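Side-chain contacts in acyl-CoA dehydrogenase domain protein Tcur3481 (Thermomonospora curvata, PDB 6WY9), which probably works as a flavin-dependent acyl-CoA dehydrogenase, and binds FAD, held here in its reduced form: residues B[27-32]-B[82-87]; B[156-161]-B[187-192]. All coordinates share one frame; numbering follows the deposited sequence.

How the contacts relate
Contacts 1 and 2 come in series along the chain, and their centres lie about 15 Å apart. Contact 1 belongs to the N-terminal helical part of the fold: helix 26-33 meets the loop that leads from helix 67-80 to helix 87-100. Contact 2 follows in the beta part, between the turn that precedes strand 160-169 and strand 185-191, two strands of the same mixed sheet. The two contacts touch where Pro86 CB of 82-87 packs on Ser156 CB of 156-161, 3.4 Å apart, so the helical and beta parts meet directly at this point. Both contacts lie away from the residues around the flavin.

Contact 1. Residues B[27-32]-B[82-87]; sequences QRLRAV and VAPVPL
Leu29 and Val32, one turn apart on helix 26-33, both press on the ring of Pro84. Leu29 carries the part of the contact nearer Val82. Its CB does not aim at the loop, but with CG anti to the carbonyl carbon (chi1 -71°) the branched end swings over to it. Beyond CG the two methyls part: CD2 comes to 3.4 Å from Pro84 CD, a tight carbon pair, and also approaches Val82 O at 3.8 Å, while CD1 makes a looser contact with Val82 CG2 at 4.2 Å. Leu29 runs roughly at right angles to both partners. The CB of Val32, in contrast, is directed toward the loop, and Val32 CG1 meets Pro84 CG at 3.5 Å and, almost as closely, Pro84 CB. The ring is thus touched at CD by one residue and at CG and CB by the other, entirely through carbon, with no hydrogen bond between the segments. Val82 has positive phi and closes the Schellman motif that ends helix 67-80; Pro84 centres an inverse gamma turn just after it. Around this apolar patch, helix 330-340 offers Arg332 to Leu29, and Tyr333 and Trp336 to Val82, while the loop at Asp40 meets Val32 ahead of helix 41-49.

Contact 2. Residues B[156-161]-B[187-192]; sequences SITGAA and WERTET
Ile157 laid over the indole of Trp187 makes this an aliphatic-on-aromatic contact in the beta part of the fold, where the turn leading into strand 160-169 reaches strand 185-191. The isoleucine CG1 stands 3.7 Å from the centroid of the five-membered ring and 21° off its normal, a CH-pi contact. Its nearest ring atom is Trp187 CE2, at 3.5 Å. The rest of the side chain spreads across the ring system: the CG2 branch comes to 3.7 Å from Trp187 NE1, while CD1, the end of the CG1 branch, leans toward the CD2 and CE3 side, 4.0 Å from Trp187 CD2. CG1 is placed there by a first torsion that sets it anti to the backbone N (chi1 -169°). An alanine in place of Trp187 would remove the indole face and is likely to leave Ile157 without its aromatic partner and to open a gap between turn and strand. Beside this pair, Thr158 OG1 lies at the edge of the Arg189 guanidinium, near its plane and 3.7 Å from Arg189 NH1, too far for a hydrogen bond. The arginine is held elsewhere: its bent chain carries NH2 to the backbone O of Glu36. Within the sheet, Trp187 also packs on Leu201 and Arg189 on Met197, both of the antiparallel neighbour 197-203. Residues 157 to 160 form a type II beta turn, closed by Ala160 N bonding to Ile157 O, with Gly159 at its positive-phi position. The arrangement is that of a beta turn packed by its first residue against a strand of the central beta domain of the acyl-CoA dehydrogenase fold.

Contact 1. Residues B[27-32]-B[82-87]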
ATOM      1  N   GLN B  27     -27.257 -18.211  16.034  1.00 44.57           N
ATOM      2  CA  GLN B  27     -28.698 -18.266  15.791  1.00 47.34           C
ATOM      3  C   GLN B  27     -29.308 -16.868  15.761  1.00 46.44           C
ATOM      4  O   GLN B  27     -30.091 -16.534  14.858  1.00 48.23           O
ATOM      5  CB  GLN B  27     -29.382 -19.121  16.862  1.00 48.28           C
ATOM      6  CG  GLN B  27     -30.916 -19.073  16.854  1.00 51.29           C
ATOM      7  CD  GLN B  27     -31.475 -17.920  17.687  1.00 53.08           C
ATOM      8  OE1 GLN B  27     -30.973 -17.591  18.775  1.00 53.40           O
ATOM      9  NE2 GLN B  27     -32.536 -17.322  17.193  1.00 55.59           N
ATOM     10  N   ARG B  28     -28.987 -16.031  16.752  1.00 45.05           N
ATOM     11  CA  ARG B  28     -29.731 -14.771  16.856  1.00 43.06           C
ATOM     12  C   ARG B  28     -29.347 -13.784  15.737  1.00 44.15           C
ATOM     13  O   ARG B  28     -30.210 -13.059  15.219  1.00 43.29           O
ATOM     14  CB  ARG B  28     -29.535 -14.130  18.237  1.00 42.43           C
ATOM     15  CG  ARG B  28     -30.320 -12.778  18.404  1.00 41.21           C
ATOM     16  CD  ARG B  28     -31.820 -13.052  18.447  1.00 42.60           C
ATOM     17  NE  ARG B  28     -32.581 -11.888  18.900  1.00 44.23           N
ATOM     18  CZ  ARG B  28     -33.903 -11.832  18.917  1.00 45.70           C
ATOM     19  NH1 ARG B  28     -34.620 -12.871  18.510  1.00 46.00           N
ATOM     20  NH2 ARG B  28     -34.502 -10.730  19.349  1.00 49.44           N
ATOM     21  N   LEU B  29     -28.077 -13.769  15.318  1.00 43.24           N
ATOM     22  CA  LEU B  29     -27.691 -12.877  14.229  1.00 43.11           C
ATOM     23  C   LEU B  29     -28.439 -13.226  12.945  1.00 44.19           C
ATOM     24  O   LEU B  29     -28.851 -12.334  12.179  1.00 44.40           O
ATOM     25  CB  LEU B  29     -26.179 -12.933  14.003  1.00 43.51           C
ATOM     26  CG  LEU B  29     -25.286 -12.292  15.070  1.00 44.35           C
ATOM     27  CD1 LEU B  29     -23.787 -12.423  14.684  1.00 44.96           C
ATOM     28  CD2 LEU B  29     -25.698 -10.825  15.420  1.00 44.05           C
ATOM     29  N   ARG B  30     -28.622 -14.520  12.694  1.00 44.12           N
ATOM     30  CA  ARG B  30     -29.336 -14.958  11.506  1.00 46.22           C
ATOM     31  C   ARG B  30     -30.821 -14.587  11.594  1.00 44.88           C
ATOM     32  O   ARG B  30     -31.403 -14.092  10.623  1.00 45.51           O
ATOM     33  CB  ARG B  30     -29.143 -16.471  11.337  1.00 49.87           C
ATOM     34  CG  ARG B  30     -29.978 -17.051  10.205  1.00 56.21           C
ATOM     35  CD  ARG B  30     -29.691 -16.337   8.878  1.00 62.20           C
ATOM     36  NE  ARG B  30     -28.251 -16.221   8.565  1.00 67.39           N
ATOM     37  CZ  ARG B  30     -27.453 -17.225   8.202  1.00 72.84           C
ATOM     38  NH1 ARG B  30     -27.925 -18.468   8.106  1.00 77.07           N
ATOM     39  NH2 ARG B  30     -26.167 -16.995   7.950  1.00 72.54           N
ATOM     40  N   ALA B  31     -31.438 -14.809  12.755  1.00 44.02           N
ATOM     41  CA  ALA B  31     -32.826 -14.396  12.964  1.00 45.07           C
ATOM     42  C   ALA B  31     -32.995 -12.899  12.731  1.00 45.24           C
ATOM     43  O   ALA B  31     -33.950 -12.460  12.080  1.00 46.34           O
ATOM     44  CB  ALA B  31     -33.266 -14.757  14.384  1.00 47.26           C
ATOM     45  N   VAL B  32     -32.089 -12.085  13.267  1.00 43.36           N
ATOM     46  CA  VAL B  32     -32.309 -10.644  13.175  1.00 44.38           C
ATOM     47  C   VAL B  32     -32.018 -10.146  11.754  1.00 44.29           C
ATOM     48  O   VAL B  32     -32.759  -9.314  11.205  1.00 45.22           O
ATOM     49  CB  VAL B  32     -31.466  -9.908  14.235  1.00 44.24           C
ATOM     50  CG1 VAL B  32     -31.458  -8.364  13.953  1.00 44.69           C
ATOM     51  CG2 VAL B  32     -32.072 -10.166  15.612  1.00 41.78           C
ATOM     52  N   VAL B  82     -20.562  -7.323  16.082  1.00 41.98           N
ATOM     53  CA  VAL B  82     -21.446  -6.950  14.977  1.00 40.93           C
ATOM     54  C   VAL B  82     -22.902  -7.028  15.463  1.00 42.44           C
ATOM     55  O   VAL B  82     -23.750  -7.671  14.846  1.00 45.02           O
ATOM     56  CB  VAL B  82     -21.147  -7.800  13.708  1.00 38.80           C
ATOM     57  CG1 VAL B  82     -19.714  -7.394  13.123  1.00 38.05           C
ATOM     58  CG2 VAL B  82     -21.134  -9.306  13.975  1.00 39.12           C
ATOM     59  N   ALA B  83     -23.196  -6.392  16.591  1.00 41.26           N
ATOM     60  CA  ALA B  83     -24.493  -6.614  17.241  1.00 43.19           C
ATOM     61  C   ALA B  83     -25.543  -5.721  16.588  1.00 42.65           C
ATOM     62  O   ALA B  83     -25.329  -4.500  16.482  1.00 40.83           O
ATOM     63  CB  ALA B  83     -24.430  -6.326  18.732  1.00 43.41           C
ATOM     64  N   PRO B  84     -26.658  -6.295  16.088  1.00 42.61           N
ATOM     65  CA  PRO B  84     -27.592  -5.490  15.267  1.00 43.02           C
ATOM     66  C   PRO B  84     -28.548  -4.605  16.064  1.00 42.49           C
ATOM     67  O   PRO B  84     -29.737  -4.895  16.225  1.00 42.76           O
ATOM     68  CB  PRO B  84     -28.340  -6.569  14.470  1.00 44.75           C
ATOM     69  CG  PRO B  84     -28.397  -7.762  15.436  1.00 46.66           C
ATOM     70  CD  PRO B  84     -26.994  -7.739  16.045  1.00 44.89           C
ATOM     71  N   VAL B  85     -28.043  -3.468  16.544  1.00 40.67           N
ATOM     72  CA  VAL B  85     -28.902  -2.435  17.153  1.00 40.95           C
ATOM     73  C   VAL B  85     -28.408  -1.063  16.708  1.00 40.02           C
ATOM     74  O   VAL B  85     -27.214  -0.841  16.540  1.00 37.13           O
ATOM     75  CB  VAL B  85     -28.893  -2.494  18.706  1.00 41.11           C
ATOM     76  CG1 VAL B  85     -29.880  -3.499  19.246  1.00 43.93           C
ATOM     77  CG2 VAL B  85     -27.480  -2.794  19.244  1.00 40.93           C
ATOM     78  N   PRO B  86     -29.344  -0.097  16.552  1.00 40.58           N
ATOM     79  CA  PRO B  86     -28.922   1.218  16.006  1.00 39.90           C
ATOM     80  C   PRO B  86     -28.389   2.161  17.086  1.00 42.01           C
ATOM     81  O   PRO B  86     -28.961   3.224  17.373  1.00 40.25           O
ATOM     82  CB  PRO B  86     -30.219   1.728  15.376  1.00 39.80           C
ATOM     83  CG  PRO B  86     -31.258   1.305  16.429  1.00 40.96           C
ATOM     84  CD  PRO B  86     -30.802  -0.139  16.798  1.00 40.58           C
ATOM     85  N   LEU B  87     -27.284   1.767  17.725  1.00 41.37           N
ATOM     86  CA  LEU B  87     -26.774   2.594  18.816  1.00 42.36           C
ATOM     87  C   LEU B  87     -26.198   3.911  18.292  1.00 42.11           C
ATOM     88  O   LEU B  87     -26.485   4.981  18.845  1.00 42.31           O
ATOM     89  CB  LEU B  87     -25.720   1.815  19.617  1.00 41.61           C
ATOM     90  CG  LEU B  87     -26.249   0.695  20.529  1.00 40.55           C
ATOM     91  CD1 LEU B  87     -25.045  -0.186  21.021  1.00 40.12           C
ATOM     92  CD2 LEU B  87     -27.029   1.236  21.722  1.00 42.10           C
TER

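Contact 2. Residues B[156-161]-B[187-192]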
ATOM      1  N   SER B 156     -31.147   2.289   9.806  1.00 42.60           N
ATOM      2  CA  SER B 156     -31.955   1.721  10.877  1.00 45.61           C
ATOM      3  C   SER B 156     -33.237   2.528  11.098  1.00 46.15           C
ATOM      4  O   SER B 156     -33.642   2.833  12.229  1.00 47.36           O
ATOM      5  CB  SER B 156     -31.112   1.598  12.146  1.00 47.79           C
ATOM      6  OG  SER B 156     -29.983   0.770  11.886  1.00 48.74           O
ATOM      7  N   ILE B 157     -33.918   2.806   9.986  1.00 45.54           N
ATOM      8  CA  ILE B 157     -35.104   3.691   9.999  1.00 46.63           C
ATOM      9  C   ILE B 157     -36.275   3.076  10.749  1.00 48.28           C
ATOM     10  O   ILE B 157     -37.124   3.807  11.298  1.00 47.81           O
ATOM     11  CB  ILE B 157     -35.486   4.065   8.549  1.00 49.59           C
ATOM     12  CG1 ILE B 157     -36.548   5.205   8.522  1.00 54.39           C
ATOM     13  CG2 ILE B 157     -36.080   2.829   7.853  1.00 49.93           C
ATOM     14  CD1 ILE B 157     -36.034   6.611   8.268  1.00 55.25           C
ATOM     15  N   THR B 158     -36.360   1.733  10.817  1.00 47.54           N
ATOM     16  CA  THR B 158     -37.540   1.093  11.380  1.00 50.92           C
ATOM     17  C   THR B 158     -37.618   1.317  12.893  1.00 52.87           C
ATOM     18  O   THR B 158     -36.657   1.051  13.635  1.00 51.01           O
ATOM     19  CB  THR B 158     -37.542  -0.415  11.067  1.00 51.32           C
ATOM     20  OG1 THR B 158     -37.249  -0.583   9.679  1.00 53.55           O
ATOM     21  CG2 THR B 158     -38.937  -1.039  11.340  1.00 52.69           C
ATOM     22  N   GLY B 159     -38.789   1.768  13.341  1.00 55.22           N
ATOM     23  CA  GLY B 159     -39.043   2.065  14.735  1.00 58.39           C
ATOM     24  C   GLY B 159     -38.495   3.390  15.238  1.00 57.71           C
ATOM     25  O   GLY B 159     -38.694   3.705  16.413  1.00 61.72           O
ATOM     26  N   ALA B 160     -37.798   4.170  14.421  1.00 53.82           N
ATOM     27  CA  ALA B 160     -37.309   5.473  14.876  1.00 53.41           C
ATOM     28  C   ALA B 160     -38.474   6.464  14.929  1.00 56.65           C
ATOM     29  O   ALA B 160     -39.241   6.570  13.969  1.00 57.83           O
ATOM     30  CB  ALA B 160     -36.206   5.985  13.957  1.00 49.94           C
ATOM     31  N   ALA B 161     -38.630   7.159  16.062  1.00 57.96           N
ATOM     32  CA  ALA B 161     -39.754   8.086  16.223  1.00 58.30           C
ATOM     33  C   ALA B 161     -39.438   9.484  15.670  1.00 57.65           C
ATOM     34  O   ALA B 161     -40.353  10.239  15.309  1.00 58.59           O
ATOM     35  CB  ALA B 161     -40.152   8.168  17.699  1.00 61.59           C
ATOM     36  N   TRP B 187     -40.551   7.247   3.004  1.00 55.78           N
ATOM     37  CA  TRP B 187     -39.285   6.647   2.600  1.00 56.13           C
ATOM     38  C   TRP B 187     -39.496   5.318   1.894  1.00 55.22           C
ATOM     39  O   TRP B 187     -40.570   4.721   1.934  1.00 56.42           O
ATOM     40  CB  TRP B 187     -38.303   6.487   3.770  1.00 58.90           C
ATOM     41  CG  TRP B 187     -38.776   5.662   4.893  1.00 65.70           C
ATOM     42  CD1 TRP B 187     -38.655   4.302   5.020  1.00 67.67           C
ATOM     43  CD2 TRP B 187     -39.392   6.125   6.098  1.00 70.08           C
ATOM     44  NE1 TRP B 187     -39.181   3.889   6.221  1.00 70.02           N
ATOM     45  CE2 TRP B 187     -39.638   4.987   6.905  1.00 72.18           C
ATOM     46  CE3 TRP B 187     -39.769   7.384   6.573  1.00 72.93           C
ATOM     47  CZ2 TRP B 187     -40.255   5.075   8.159  1.00 75.44           C
ATOM     48  CZ3 TRP B 187     -40.383   7.470   7.823  1.00 75.82           C
ATOM     49  CH2 TRP B 187     -40.616   6.322   8.599  1.00 77.22           C
ATOM     50  N   GLU B 188     -38.455   4.914   1.177  1.00 54.77           N
ATOM     51  CA  GLU B 188     -38.354   3.590   0.588  1.00 57.27           C
ATOM     52  C   GLU B 188     -37.310   2.796   1.359  1.00 53.01           C
ATOM     53  O   GLU B 188     -36.165   3.242   1.506  1.00 50.09           O
ATOM     54  CB  GLU B 188     -37.958   3.668  -0.890  1.00 61.85           C
ATOM     55  CG  GLU B 188     -39.043   4.225  -1.794  1.00 68.05           C
ATOM     56  CD  GLU B 188     -38.639   4.296  -3.269  1.00 71.83           C
ATOM     57  OE1 GLU B 188     -37.439   4.222  -3.597  1.00 71.28           O
ATOM     58  OE2 GLU B 188     -39.547   4.435  -4.110  1.00 76.01           O
ATOM     59  N   ARG B 189     -37.700   1.623   1.841  1.00 51.74           N
ATOM     60  CA  ARG B 189     -36.733   0.746   2.487  1.00 49.09           C
ATOM     61  C   ARG B 189     -35.674   0.299   1.477  1.00 46.49           C
ATOM     62  O   ARG B 189     -35.980   0.020   0.314  1.00 47.22           O
ATOM     63  CB  ARG B 189     -37.460  -0.446   3.074  1.00 50.62           C
ATOM     64  CG  ARG B 189     -38.467  -0.025   4.131  1.00 54.45           C
ATOM     65  CD  ARG B 189     -39.537  -1.082   4.419  1.00 60.19           C
ATOM     66  NE  ARG B 189     -39.022  -2.456   4.477  1.00 63.65           N
ATOM     67  CZ  ARG B 189     -38.546  -3.030   5.579  1.00 66.41           C
ATOM     68  NH1 ARG B 189     -38.507  -2.329   6.719  1.00 67.51           N
ATOM     69  NH2 ARG B 189     -38.109  -4.302   5.551  1.00 66.67           N
ATOM     70  N   THR B 190     -34.422   0.234   1.917  1.00 45.71           N
ATOM     71  CA  THR B 190     -33.343  -0.195   1.031  1.00 46.09           C
ATOM     72  C   THR B 190     -32.328  -0.982   1.858  1.00 43.42           C
ATOM     73  O   THR B 190     -31.897  -0.528   2.921  1.00 41.25           O
ATOM     74  CB  THR B 190     -32.702   1.017   0.311  1.00 48.22           C
ATOM     75  OG1 THR B 190     -31.766   0.580  -0.680  1.00 48.91           O
ATOM     76  CG2 THR B 190     -32.018   1.979   1.270  1.00 48.36           C
ATOM     77  N   GLU B 191     -31.985  -2.178   1.400  1.00 42.91           N
ATOM     78  CA  GLU B 191     -31.034  -3.019   2.128  1.00 41.97           C
ATOM     79  C   GLU B 191     -29.590  -2.682   1.767  1.00 42.56           C
ATOM     80  O   GLU B 191     -29.228  -2.671   0.589  1.00 42.67           O
ATOM     81  CB  GLU B 191     -31.296  -4.504   1.850  1.00 46.07           C
ATOM     82  CG  GLU B 191     -30.490  -5.395   2.794  1.00 46.83           C
ATOM     83  CD  GLU B 191     -30.602  -6.871   2.456  1.00 52.28           C
ATOM     84  OE1 GLU B 191     -31.058  -7.186   1.344  1.00 54.42           O
ATOM     85  OE2 GLU B 191     -30.248  -7.719   3.300  1.00 53.43           O
ATOM     86  N   THR B 192     -28.742  -2.494   2.780  1.00 39.72           N
ATOM     87  CA  THR B 192     -27.356  -2.126   2.533  1.00 39.28           C
ATOM     88  C   THR B 192     -26.389  -3.313   2.729  1.00 37.58           C
ATOM     89  O   THR B 192     -26.737  -4.372   3.227  1.00 38.54           O
ATOM     90  CB  THR B 192     -26.966  -0.953   3.450  1.00 41.27           C
ATOM     91  OG1 THR B 192     -26.961  -1.408   4.801  1.00 42.05           O
ATOM     92  CG2 THR B 192     -27.991   0.164   3.329  1.00 43.17           C
TER